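Local coordinates for protein alkaline phosphatase D (PDB 2YEQ) that hydrolyses phosphate esters, acting as a phosphodiesterase and alkaline phosphatase with iron and calcium in its active site, at residues 17-20 / 21-24; 125-129 / 130-134; 309-312 / 313-317; 499-502 / 503-507. All coordinates share one frame; numbering follows the deposited sequence.

Contact 1 of 4, residues 17-20 / 21-24. With EDO (1,2-ethanediol), chain I.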
loop_
_atom_site.group_PDB
_atom_site.type_symbol
_atom_site.label_atom_id
_atom_site.label_comp_id
_atom_site.label_asym_id
_atom_site.label_seq_id
_atom_site.Cartn_x
_atom_site.Cartn_y
_atom_site.Cartn_z
ATOM N N ASP A 17 -8.935 -1.884 -9.656
ATOM C CA ASP A 17 -8.285 -1.994 -10.950
ATOM C C ASP A 17 -9.135 -1.446 -12.075
ATOM O O ASP A 17 -9.365 -2.115 -13.080
ATOM C CB ASP A 17 -7.871 -3.451 -11.201
ATOM C CG ASP A 17 -6.540 -3.787 -10.542
ATOM O OD1 ASP A 17 -6.160 -3.076 -9.577
ATOM O OD2 ASP A 17 -5.876 -4.754 -10.998
ATOM N N PRO A 18 -9.562 -0.198 -11.927
ATOM C CA PRO A 18 -10.424 0.401 -12.942
ATOM C C PRO A 18 -9.678 0.619 -14.225
ATOM O O PRO A 18 -8.473 0.943 -14.185
ATOM C CB PRO A 18 -10.828 1.754 -12.318
ATOM C CG PRO A 18 -9.745 2.086 -11.426
ATOM C CD PRO A 18 -9.268 0.754 -10.851
ATOM N N LEU A 19 -10.380 0.398 -15.342
ATOM C CA LEU A 19 -9.947 0.793 -16.675
ATOM C C LEU A 19 -11.026 1.736 -17.240
ATOM O O LEU A 19 -11.984 2.073 -16.550
ATOM C CB LEU A 19 -9.761 -0.422 -17.580
ATOM C CG LEU A 19 -8.614 -1.381 -17.191
ATOM C CD1 LEU A 19 -8.616 -2.624 -18.071
ATOM C CD2 LEU A 19 -7.258 -0.680 -17.217
ATOM N N SER A 20 -10.892 2.164 -18.488
ATOM C CA SER A 20 -11.848 3.140 -19.027
ATOM C C SER A 20 -13.218 2.539 -19.321
ATOM O O SER A 20 -14.189 3.271 -19.419
ATOM C CB SER A 20 -11.280 3.859 -20.259
ATOM O OG SER A 20 -11.110 2.987 -21.335
ATOM N N ASP A 21 -13.310 1.221 -19.433
ATOM C CA ASP A 21 -14.574 0.569 -19.789
ATOM C C ASP A 21 -15.005 -0.557 -18.837
ATOM O O ASP A 21 -15.940 -1.300 -19.147
ATOM C CB ASP A 21 -14.448 -0.013 -21.199
ATOM C CG ASP A 21 -13.483 -1.194 -21.257
ATOM O OD1 ASP A 21 -12.458 -1.180 -20.533
ATOM O OD2 ASP A 21 -13.756 -2.153 -22.010
ATOM N N SER A 22 -14.315 -0.710 -17.714
ATOM C CA SER A 22 -14.582 -1.818 -16.792
ATOM C C SER A 22 -13.938 -1.548 -15.466
ATOM O O SER A 22 -13.074 -0.667 -15.350
ATOM C CB SER A 22 -14.043 -3.140 -17.341
ATOM O OG SER A 22 -12.641 -3.101 -17.502
ATOM N N VAL A 23 -14.355 -2.323 -14.467
ATOM C CA VAL A 23 -13.802 -2.247 -13.133
ATOM C C VAL A 23 -13.993 -3.622 -12.487
ATOM O O VAL A 23 -14.891 -4.369 -12.877
ATOM C CB VAL A 23 -14.517 -1.161 -12.309
ATOM C CG1 VAL A 23 -16.003 -1.526 -12.094
ATOM C CG2 VAL A 23 -13.813 -0.955 -10.964
ATOM N N VAL A 24 -13.143 -3.969 -11.531
ATOM C CA VAL A 24 -13.327 -5.203 -10.769
ATOM C C VAL A 24 -14.250 -4.913 -9.587
ATOM O O VAL A 24 -14.076 -3.907 -8.876
ATOM C CB VAL A 24 -11.996 -5.781 -10.247
ATOM C CG1 VAL A 24 -12.261 -7.008 -9.374
ATOM C CG2 VAL A 24 -11.060 -6.151 -11.410
HETATM C C1 EDO I . -5.847 -2.776 -14.625
HETATM O O1 EDO I . -6.314 -1.596 -13.952
HETATM C C2 EDO I . -4.839 -3.511 -13.755
HETATM O O2 EDO I . -5.203 -4.887 -13.630
#
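At its root the flat carboxylate of Asp17 meets the facing arm, where Asp17 CB rests on Val24 CG2 at 4.2 Å. Its oxygens turn elsewhere: OD2 takes a hydrogen bond from O2 of an ethanediol, probably from the crystallisation liquor, at 2.7 Å, and OD1 forms a salt bridge with Arg263. CG stands beside the backbone N (chi1 -83°), which carries the acid to the ethanediol. The other flat unit is the Ser22 peptide, whose O accepts from Leu19 N at 2.9 Å; the bond is nearly straight at the hydrogen (167°), its donor tilted from the carbonyl plane. Beside it the Pro18 ring meets a methyl branch, CB against Val23 CG2 at 4.3 Å. Leu19 CB comes within 3.9 Å of Ser22 OG, and Leu19 CD2 approaches O1 of the ethanediol at 3.5 Å. Ser22 OG is bonded to Arg249 NH2, which also reaches Asp17 O, so one guanidinium ties the two arms together. Replacing Asp17 by an alanine would remove the carboxylate, and Arg263 would probably be left without its charged mate. Ser20 and Asp21 form the tip of this beta hairpin, whose arms run in nearly reversed directions. It joins strand 13-16 to strand 23-28: Val24 pairs with Gly16 inside the hairpin, Val23 bonds to Ala79 of strand 74-79 on one flank, and Asp17 bonds to Trp204 of strand 203-206 on the other.

Contact 2 of 4, residues 125-129 / 130-134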
loop_
_atom_site.group_PDB
_atom_site.type_symbol
_atom_site.label_atom_id
_atom_site.label_comp_id
_atom_site.label_asym_id
_atom_site.label_seq_id
_atom_site.Cartn_x
_atom_site.Cartn_y
_atom_site.Cartn_z
ATOM N N GLN A 125 -1.134 -0.997 8.384
ATOM C CA GLN A 125 -2.306 -0.936 9.247
ATOM C C GLN A 125 -2.348 -2.036 10.311
ATOM O O GLN A 125 -3.368 -2.703 10.470
ATOM C CB GLN A 125 -3.574 -0.951 8.391
ATOM C CG GLN A 125 -3.729 -2.113 7.425
ATOM C CD GLN A 125 -4.637 -1.796 6.293
ATOM O OE1 GLN A 125 -4.671 -0.651 5.803
ATOM N NE2 GLN A 125 -5.369 -2.805 5.821
ATOM N N GLN A 126 -1.263 -2.166 11.065
ATOM C CA GLN A 126 -1.157 -3.181 12.116
ATOM C C GLN A 126 -2.429 -3.075 12.986
ATOM O O GLN A 126 -2.650 -2.086 13.662
ATOM C CB GLN A 126 0.099 -2.979 12.967
ATOM C CG GLN A 126 0.887 -4.246 13.322
ATOM C CD GLN A 126 0.200 -5.140 14.376
ATOM O OE1 GLN A 126 -1.000 -5.241 14.390
ATOM N NE2 GLN A 126 0.990 -5.788 15.257
ATOM N N TYR A 127 -3.259 -4.107 12.939
ATOM C CA TYR A 127 -4.568 -4.118 13.606
ATOM C C TYR A 127 -4.460 -3.901 15.090
ATOM O O TYR A 127 -5.320 -3.234 15.716
ATOM C CB TYR A 127 -5.262 -5.446 13.296
ATOM C CG TYR A 127 -6.656 -5.677 13.849
ATOM C CD1 TYR A 127 -7.792 -5.269 13.129
ATOM C CD2 TYR A 127 -6.846 -6.347 15.045
ATOM C CE1 TYR A 127 -9.062 -5.519 13.612
ATOM C CE2 TYR A 127 -8.119 -6.587 15.535
ATOM C CZ TYR A 127 -9.214 -6.174 14.824
ATOM O OH TYR A 127 -10.482 -6.406 15.322
ATOM N N GLU A 128 -3.386 -4.422 15.664
ATOM C CA GLU A 128 -3.219 -4.367 17.108
ATOM C C GLU A 128 -2.787 -2.987 17.607
ATOM O O GLU A 128 -2.964 -2.674 18.797
ATOM C CB GLU A 128 -2.146 -5.366 17.551
ATOM C CG GLU A 128 -2.396 -6.812 17.117
ATOM C CD GLU A 128 -1.304 -7.741 17.665
ATOM O OE1 GLU A 128 -0.070 -7.447 17.462
ATOM O OE2 GLU A 128 -1.681 -8.718 18.349
ATOM N N HIS A 129 -2.192 -2.183 16.725
ATOM C CA HIS A 129 -1.567 -0.926 17.150
ATOM C C HIS A 129 -2.533 0.256 17.289
ATOM O O HIS A 129 -2.202 1.246 17.944
ATOM C CB HIS A 129 -0.415 -0.560 16.214
ATOM C CG HIS A 129 0.761 -1.477 16.365
ATOM N ND1 HIS A 129 2.001 -1.207 15.827
ATOM C CD2 HIS A 129 0.886 -2.650 17.034
ATOM C CE1 HIS A 129 2.831 -2.189 16.137
ATOM N NE2 HIS A 129 2.179 -3.075 16.869
ATOM N N GLY A 130 -3.710 0.140 16.699
ATOM C CA GLY A 130 -4.706 1.184 16.858
ATOM C C GLY A 130 -5.953 0.914 16.068
ATOM O O GLY A 130 -6.049 -0.089 15.360
ATOM N N TYR A 131 -6.904 1.831 16.235
ATOM C CA TYR A 131 -8.164 1.849 15.511
ATOM C C TYR A 131 -7.961 2.486 14.152
ATOM O O TYR A 131 -7.041 3.296 13.953
ATOM C CB TYR A 131 -9.264 2.538 16.397
ATOM C CG TYR A 131 -9.508 1.672 17.612
ATOM C CD1 TYR A 131 -10.314 0.529 17.531
ATOM C CD2 TYR A 131 -8.812 1.895 18.795
ATOM C CE1 TYR A 131 -10.481 -0.318 18.626
ATOM C CE2 TYR A 131 -8.953 1.055 19.876
ATOM C CZ TYR A 131 -9.788 -0.057 19.785
ATOM O OH TYR A 131 -9.886 -0.889 20.860
ATOM N N TYR A 132 -8.803 2.085 13.214
ATOM C CA TYR A 132 -8.786 2.534 11.834
ATOM C C TYR A 132 -9.580 3.844 11.582
ATOM O O TYR A 132 -10.186 4.056 10.531
ATOM C CB TYR A 132 -9.281 1.412 10.921
ATOM C CG TYR A 132 -8.359 0.168 10.829
ATOM C CD1 TYR A 132 -7.048 0.173 11.318
ATOM C CD2 TYR A 132 -8.816 -0.989 10.201
ATOM C CE1 TYR A 132 -6.229 -0.975 11.216
ATOM C CE2 TYR A 132 -8.020 -2.112 10.080
ATOM C CZ TYR A 132 -6.732 -2.113 10.590
ATOM O OH TYR A 132 -5.970 -3.259 10.439
ATOM N N THR A 133 -9.465 4.760 12.520
ATOM C CA THR A 133 -10.013 6.112 12.365
ATOM C C THR A 133 -9.570 6.763 11.050
ATOM O O THR A 133 -10.351 7.471 10.402
ATOM C CB THR A 133 -9.565 6.965 13.524
ATOM O OG1 THR A 133 -9.682 6.197 14.725
ATOM C CG2 THR A 133 -10.399 8.283 13.626
ATOM N N ALA A 134 -8.329 6.503 10.614
ATOM C CA ALA A 134 -7.870 7.056 9.340
ATOM C C ALA A 134 -8.814 6.735 8.201
ATOM O O ALA A 134 -9.057 7.588 7.334
ATOM C CB ALA A 134 -6.408 6.596 8.982
#
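Tyr132, at the N-cap position of helix 133-138, reaches back across the turn to give its hydroxyl proton to Gln125 O, a hydrogen bond of 2.7 Å that lies in the carbonyl plane with a C=O...donor angle of 157°. Its CG stands beside the backbone N (chi1 -67°), which turns the ring toward Gln125. Two further polar bonds tie the loop to itself. Gln126 OE1 accepts from Glu128 N at 2.8 Å, and Gln126 NE2 donates almost straight (173°), in its amide plane, to the anti side of Glu128 OE1 at 3.0 Å. The apolar contacts centre on the Tyr132 ring. It crosses the Gln125 side chain at about a right angle, its CE1 against Gln125 CB at 3.9 Å. Tyr127 crosses it just as steeply: its CD1 lies 4.2 Å from Tyr132 CZ, and the Tyr132 hydroxyl sits at the edge of the Tyr127 ring, in its plane. Gln126 CG covers one face of the His129 imidazole, 3.9 Å above its centre. Charge enters through Arg169, which makes a cation-pi contact with Tyr127 and a bond to Tyr127 O. A phenylalanine in place of Tyr132 would drop the hydroxyl, and the buried Gln125 carbonyl is likely to be left without its mate from across the turn, freeing the loop to shift. Gln125 OE1 is bonded to Tyr135 and His148, and the His129 nitrogens to Tyr161 and Gly413. Polar bonds thus hold the loop at Gln125, Gln126, Glu128 and His129, consistent with a rigid segment after the iron ligand Cys124.

Contact 3 of 4, residues 309-312 / 313-317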
loop_
_atom_site.group_PDB
_atom_site.type_symbol
_atom_site.label_atom_id
_atom_site.label_comp_id
_atom_site.label_asym_id
_atom_site.label_seq_id
_atom_site.Cartn_x
_atom_site.Cartn_y
_atom_site.Cartn_z
ATOM N N GLU A 309 12.798 -8.554 -15.755
ATOM C CA GLU A 309 11.601 -8.345 -16.573
ATOM C C GLU A 309 10.840 -7.089 -16.146
ATOM O O GLU A 309 10.424 -6.305 -16.987
ATOM C CB GLU A 309 10.640 -9.524 -16.472
ATOM C CG GLU A 309 10.409 -10.267 -17.760
ATOM C CD GLU A 309 10.995 -11.667 -17.715
ATOM O OE1 GLU A 309 12.224 -11.790 -17.487
ATOM O OE2 GLU A 309 10.225 -12.638 -17.888
ATOM N N GLN A 310 10.638 -6.930 -14.838
ATOM C CA GLN A 310 9.917 -5.784 -14.331
ATOM C C GLN A 310 10.698 -4.501 -14.595
ATOM O O GLN A 310 10.101 -3.452 -14.859
ATOM C CB GLN A 310 9.655 -5.921 -12.851
ATOM C CG GLN A 310 8.803 -4.807 -12.297
ATOM C CD GLN A 310 8.461 -4.982 -10.844
ATOM O OE1 GLN A 310 9.002 -5.864 -10.129
ATOM N NE2 GLN A 310 7.581 -4.145 -10.376
ATOM N N GLU A 311 12.021 -4.577 -14.476
ATOM C CA GLU A 311 12.871 -3.430 -14.774
ATOM C C GLU A 311 12.678 -2.967 -16.224
ATOM O O GLU A 311 12.509 -1.765 -16.481
ATOM C CB GLU A 311 14.335 -3.758 -14.506
ATOM C CG GLU A 311 15.242 -2.540 -14.504
ATOM C CD GLU A 311 16.701 -2.911 -14.287
ATOM O OE1 GLU A 311 17.326 -3.343 -15.269
ATOM O OE2 GLU A 311 17.217 -2.752 -13.154
ATOM N N GLN A 312 12.694 -3.912 -17.157
ATOM C CA GLN A 312 12.569 -3.598 -18.565
ATOM C C GLN A 312 11.161 -3.082 -18.887
ATOM O O GLN A 312 10.994 -2.160 -19.697
ATOM C CB GLN A 312 12.906 -4.809 -19.436
ATOM C CG GLN A 312 12.924 -4.523 -20.941
ATOM C CD GLN A 312 13.901 -3.394 -21.329
ATOM O OE1 GLN A 312 13.514 -2.389 -21.957
ATOM N NE2 GLN A 312 15.172 -3.551 -20.934
ATOM N N TRP A 313 10.157 -3.700 -18.279
ATOM C CA TRP A 313 8.778 -3.268 -18.420
ATOM C C TRP A 313 8.636 -1.823 -17.940
ATOM O O TRP A 313 7.994 -1.014 -18.582
ATOM C CB TRP A 313 7.869 -4.232 -17.633
ATOM C CG TRP A 313 6.476 -3.756 -17.295
ATOM C CD1 TRP A 313 5.344 -3.905 -18.048
ATOM C CD2 TRP A 313 6.071 -3.091 -16.086
ATOM N NE1 TRP A 313 4.264 -3.359 -17.378
ATOM C CE2 TRP A 313 4.687 -2.865 -16.174
ATOM C CE3 TRP A 313 6.741 -2.697 -14.932
ATOM C CZ2 TRP A 313 3.971 -2.261 -15.157
ATOM C CZ3 TRP A 313 6.026 -2.097 -13.935
ATOM C CH2 TRP A 313 4.653 -1.872 -14.060
ATOM N N LEU A 314 9.249 -1.500 -16.817
ATOM C CA LEU A 314 9.169 -0.165 -16.272
ATOM C C LEU A 314 9.820 0.851 -17.205
ATOM O O LEU A 314 9.254 1.929 -17.436
ATOM C CB LEU A 314 9.837 -0.097 -14.912
ATOM C CG LEU A 314 9.932 1.265 -14.242
ATOM C CD1 LEU A 314 8.528 1.897 -14.034
ATOM C CD2 LEU A 314 10.677 1.161 -12.923
ATOM N N PHE A 315 11.013 0.528 -17.711
ATOM C CA PHE A 315 11.720 1.412 -18.652
ATOM C C PHE A 315 10.891 1.635 -19.925
ATOM O O PHE A 315 10.798 2.768 -20.418
ATOM C CB PHE A 315 13.108 0.859 -18.987
ATOM C CG PHE A 315 14.084 0.876 -17.831
ATOM C CD1 PHE A 315 13.759 1.438 -16.619
ATOM C CD2 PHE A 315 15.339 0.306 -17.978
ATOM C CE1 PHE A 315 14.661 1.444 -15.580
ATOM C CE2 PHE A 315 16.257 0.321 -16.945
ATOM C CZ PHE A 315 15.915 0.882 -15.747
ATOM N N ASN A 316 10.265 0.583 -20.435
ATOM C CA ASN A 316 9.375 0.711 -21.591
ATOM C C ASN A 316 8.211 1.682 -21.319
ATOM O O ASN A 316 7.852 2.476 -22.184
ATOM C CB ASN A 316 8.782 -0.632 -22.004
ATOM C CG ASN A 316 9.809 -1.595 -22.600
ATOM O OD1 ASN A 316 9.534 -2.795 -22.743
ATOM N ND2 ASN A 316 10.976 -1.086 -22.953
ATOM N N ASN A 317 7.621 1.602 -20.125
ATOM C CA ASN A 317 6.520 2.496 -19.735
ATOM C C ASN A 317 6.988 3.929 -19.543
ATOM O O ASN A 317 6.287 4.862 -19.933
ATOM C CB ASN A 317 5.868 2.045 -18.434
ATOM C CG ASN A 317 5.204 0.692 -18.546
ATOM O OD1 ASN A 317 4.930 0.221 -19.640
ATOM N ND2 ASN A 317 4.953 0.052 -17.398
#
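Glu311 and Phe315, one helical turn apart, lie side by side and point the same way, the carboxylate and ring planes only 7° from parallel. A CH-pi contact joins them: Glu311 CG stands 4.1 Å from the centroid of the Phe315 ring, over its face, and the closest ring atom, CZ, is 3.7 Å from that CG. The backbone takes part as well, for Glu311 O lies above one face of the ring, offset toward its rim. Phe315 is turned back over the preceding turn because its CG stands anti to the carbonyl carbon, beside the backbone N (chi1 -68°). Trp313 differs, with CG opposite the backbone N. Its indole presents an edge to the preceding turn: Gln310 O lies in the ring plane, 3.4 Å from Trp313 CE3, and Gln310 CG is 4.0 Å from that same carbon. Asn317 ND2 sits over one indole face, 3.2 Å above the plane, offset toward the rim. On the exposed side the amides of Gln312 and Asn316 meet with their planes 51° apart, OE1 of Gln312 being 3.0 Å from Asn316 ND2. Beneath all these pairs run four regular alpha-helical bonds, from Trp313, Leu314, Phe315 and Asn316 back to the carbonyls four residues earlier. Helix 308-320 turns Glu311 and Phe315 to helix 356-368, where Gln358 and Arg361 bind Glu311 OE2 and Phe365 stacks on Phe315; Trp313 instead packs on Tyr262 and on His264 of strand 263-267, while Asn317 ND2 bonds to Asn274 of strand 271-275.

Contact 4 of 4, residues 499-502 / 503-507. With EDO (1,2-ethanediol), chain M; PO4 (phosphate ion), chain B.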
loop_
_atom_site.group_PDB
_atom_site.type_symbol
_atom_site.label_atom_id
_atom_site.label_comp_id
_atom_site.label_asym_id
_atom_site.label_seq_id
_atom_site.Cartn_x
_atom_site.Cartn_y
_atom_site.Cartn_z
ATOM N N SER A 499 8.939 12.893 20.516
ATOM C CA SER A 499 9.207 11.653 21.249
ATOM C C SER A 499 10.704 11.394 21.321
ATOM O O SER A 499 11.490 12.098 20.668
ATOM C CB SER A 499 8.549 10.484 20.547
ATOM O OG SER A 499 9.202 10.269 19.326
ATOM N N ASP A 500 11.102 10.367 22.075
ATOM C CA ASP A 500 12.499 9.919 22.028
ATOM C C ASP A 500 12.727 8.720 21.105
ATOM O O ASP A 500 13.774 8.088 21.170
ATOM C CB ASP A 500 13.096 9.673 23.418
ATOM C CG ASP A 500 12.080 9.261 24.427
ATOM O OD1 ASP A 500 11.360 8.270 24.173
ATOM O OD2 ASP A 500 12.010 9.930 25.480
ATOM N N GLU A 501 11.774 8.444 20.220
ATOM C CA GLU A 501 11.922 7.382 19.230
ATOM C C GLU A 501 13.026 7.737 18.212
ATOM O O GLU A 501 13.309 8.922 17.979
ATOM C CB GLU A 501 10.579 7.098 18.506
ATOM C CG GLU A 501 9.807 5.818 18.985
ATOM C CD GLU A 501 9.005 5.079 17.860
ATOM O OE1 GLU A 501 9.392 5.112 16.662
ATOM O OE2 GLU A 501 7.975 4.443 18.182
ATOM N N VAL A 502 13.658 6.708 17.634
ATOM C CA VAL A 502 14.604 6.871 16.529
ATOM C C VAL A 502 14.257 5.821 15.494
ATOM O O VAL A 502 13.536 4.885 15.800
ATOM C CB VAL A 502 16.067 6.705 16.981
ATOM C CG1 VAL A 502 16.450 7.810 17.955
ATOM C CG2 VAL A 502 16.292 5.311 17.619
ATOM N N GLU A 503 14.740 5.972 14.269
ATOM C CA GLU A 503 14.391 5.021 13.218
ATOM C C GLU A 503 14.684 3.550 13.610
ATOM O O GLU A 503 13.877 2.665 13.306
ATOM C CB GLU A 503 15.103 5.369 11.918
ATOM C CG GLU A 503 14.733 4.484 10.735
ATOM C CD GLU A 503 13.265 4.578 10.335
ATOM O OE1 GLU A 503 12.678 5.662 10.524
ATOM O OE2 GLU A 503 12.713 3.564 9.820
ATOM N N GLU A 504 15.819 3.313 14.288
ATOM C CA GLU A 504 16.234 1.955 14.698
ATOM C C GLU A 504 15.139 1.234 15.532
ATOM O O GLU A 504 15.099 0.002 15.580
ATOM C CB GLU A 504 17.575 1.997 15.463
ATOM C CG GLU A 504 18.282 0.617 15.669
ATOM C CD GLU A 504 18.916 0.018 14.385
ATOM O OE1 GLU A 504 19.288 0.768 13.459
ATOM O OE2 GLU A 504 19.057 -1.222 14.311
ATOM N N ASP A 505 14.244 1.984 16.168
ATOM C CA ASP A 505 13.170 1.353 16.962
ATOM C C ASP A 505 12.254 0.433 16.160
ATOM O O ASP A 505 11.825 -0.602 16.665
ATOM C CB ASP A 505 12.358 2.389 17.712
ATOM C CG ASP A 505 13.168 3.081 18.794
ATOM O OD1 ASP A 505 14.058 2.452 19.401
ATOM O OD2 ASP A 505 12.934 4.271 19.041
ATOM N N ARG A 506 11.995 0.777 14.907
ATOM C CA ARG A 506 11.182 -0.069 14.051
ATOM C C ARG A 506 11.867 -1.454 13.825
ATOM O O ARG A 506 11.221 -2.484 13.991
ATOM C CB ARG A 506 10.867 0.651 12.736
ATOM C CG ARG A 506 9.903 -0.090 11.812
ATOM C CD ARG A 506 9.413 0.789 10.687
ATOM N NE ARG A 506 10.517 1.341 9.897
ATOM C CZ ARG A 506 10.951 0.886 8.728
ATOM N NH1 ARG A 506 10.380 -0.159 8.115
ATOM N NH2 ARG A 506 11.972 1.501 8.139
ATOM N N PHE A 507 13.157 -1.467 13.467
ATOM C CA PHE A 507 13.930 -2.715 13.316
ATOM C C PHE A 507 13.992 -3.471 14.655
ATOM O O PHE A 507 13.783 -4.680 14.708
ATOM C CB PHE A 507 15.348 -2.418 12.791
ATOM C CG PHE A 507 16.177 -3.661 12.475
ATOM C CD1 PHE A 507 15.772 -4.559 11.484
ATOM C CD2 PHE A 507 17.379 -3.906 13.139
ATOM C CE1 PHE A 507 16.540 -5.705 11.181
ATOM C CE2 PHE A 507 18.155 -5.039 12.843
ATOM C CZ PHE A 507 17.733 -5.940 11.869
HETATM C C1 EDO M . 18.612 4.189 12.643
HETATM O O1 EDO M . 18.173 4.903 13.808
HETATM C C2 EDO M . 20.141 4.182 12.553
HETATM O O2 EDO M . 20.672 3.188 13.435
HETATM P P PO4 B . 7.226 -2.591 8.312
HETATM O O1 PO4 B . 8.395 -1.989 9.000
HETATM O O2 PO4 B . 7.527 -3.652 7.296
HETATM O O3 PO4 B . 6.095 -2.892 9.275
HETATM O O4 PO4 B . 6.641 -1.547 7.316
HETATM O O HOH W 1 14.337 5.166 20.920
#
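Val502 and Asp505 exchange two hydrogen bonds where the chain enters helix 504-520. Val502 N gives its proton to Asp505 OD2 at 2.9 Å, meeting the oxygen from above the carboxylate plane, and Asp505 N answers to Val502 O at 3.0 Å. A water links the same OD2 to Asp500 O, its leg to OD2 unusually short. Asp505 reaches its donor because CG stands beside the backbone N (chi1 -67°). Upstream, Glu501 N is satisfied by Ser499 OG at 3.3 Å. Glu503 N is taken by Asp422, and Glu504 N by O1 of an ethanediol, probably from the crystallisation liquor, whose O2 returns a bond to Glu504 OE1. Arg506 grips Glu503 side-on: NE at 3.1 Å and NH2 at 2.8 Å both donate to Glu503 OE2 in the guanidinium plane, while Glu503 OE1 pairs with Arg420. Arg506 NH1 donates to phosphate O1 at 2.8 Å, so Glu503 probably sets the rotation of the guanidinium toward the anion. Ser499 with Glu501 is an ST turn, and the chain beyond it borders the active site: Arg506 touches the iron ligand His382 and binds a phosphate ion that probably came from the crystallisation liquor, though phosphate is also a product of the reaction.

Overall arrangement
Contacts 1 and 2 are largely buried, contact 3 partly so, and contact 4 lies at the surface. Contact 1 joins strands 13-16 and 23-28 near one end of the ten-stranded sheet; contact 2 follows strand 117-122 of that same sheet, yet their centres are 29 Å apart. Contact 3 is a helix flanking the seven-stranded sheet, across the chain's centre from contact 2. Contacts 2 and 4 come closest, nearest atoms about 9 Å apart, and both border the metal centre. Chemistry follows place: a backbone bond and arginines from outside hold the hairpin, hydroxyl, amide and carboxylate bonds tie 125-134 together, aromatic packing dominates 309-317, and carboxylates with an arginine dominate 499-507.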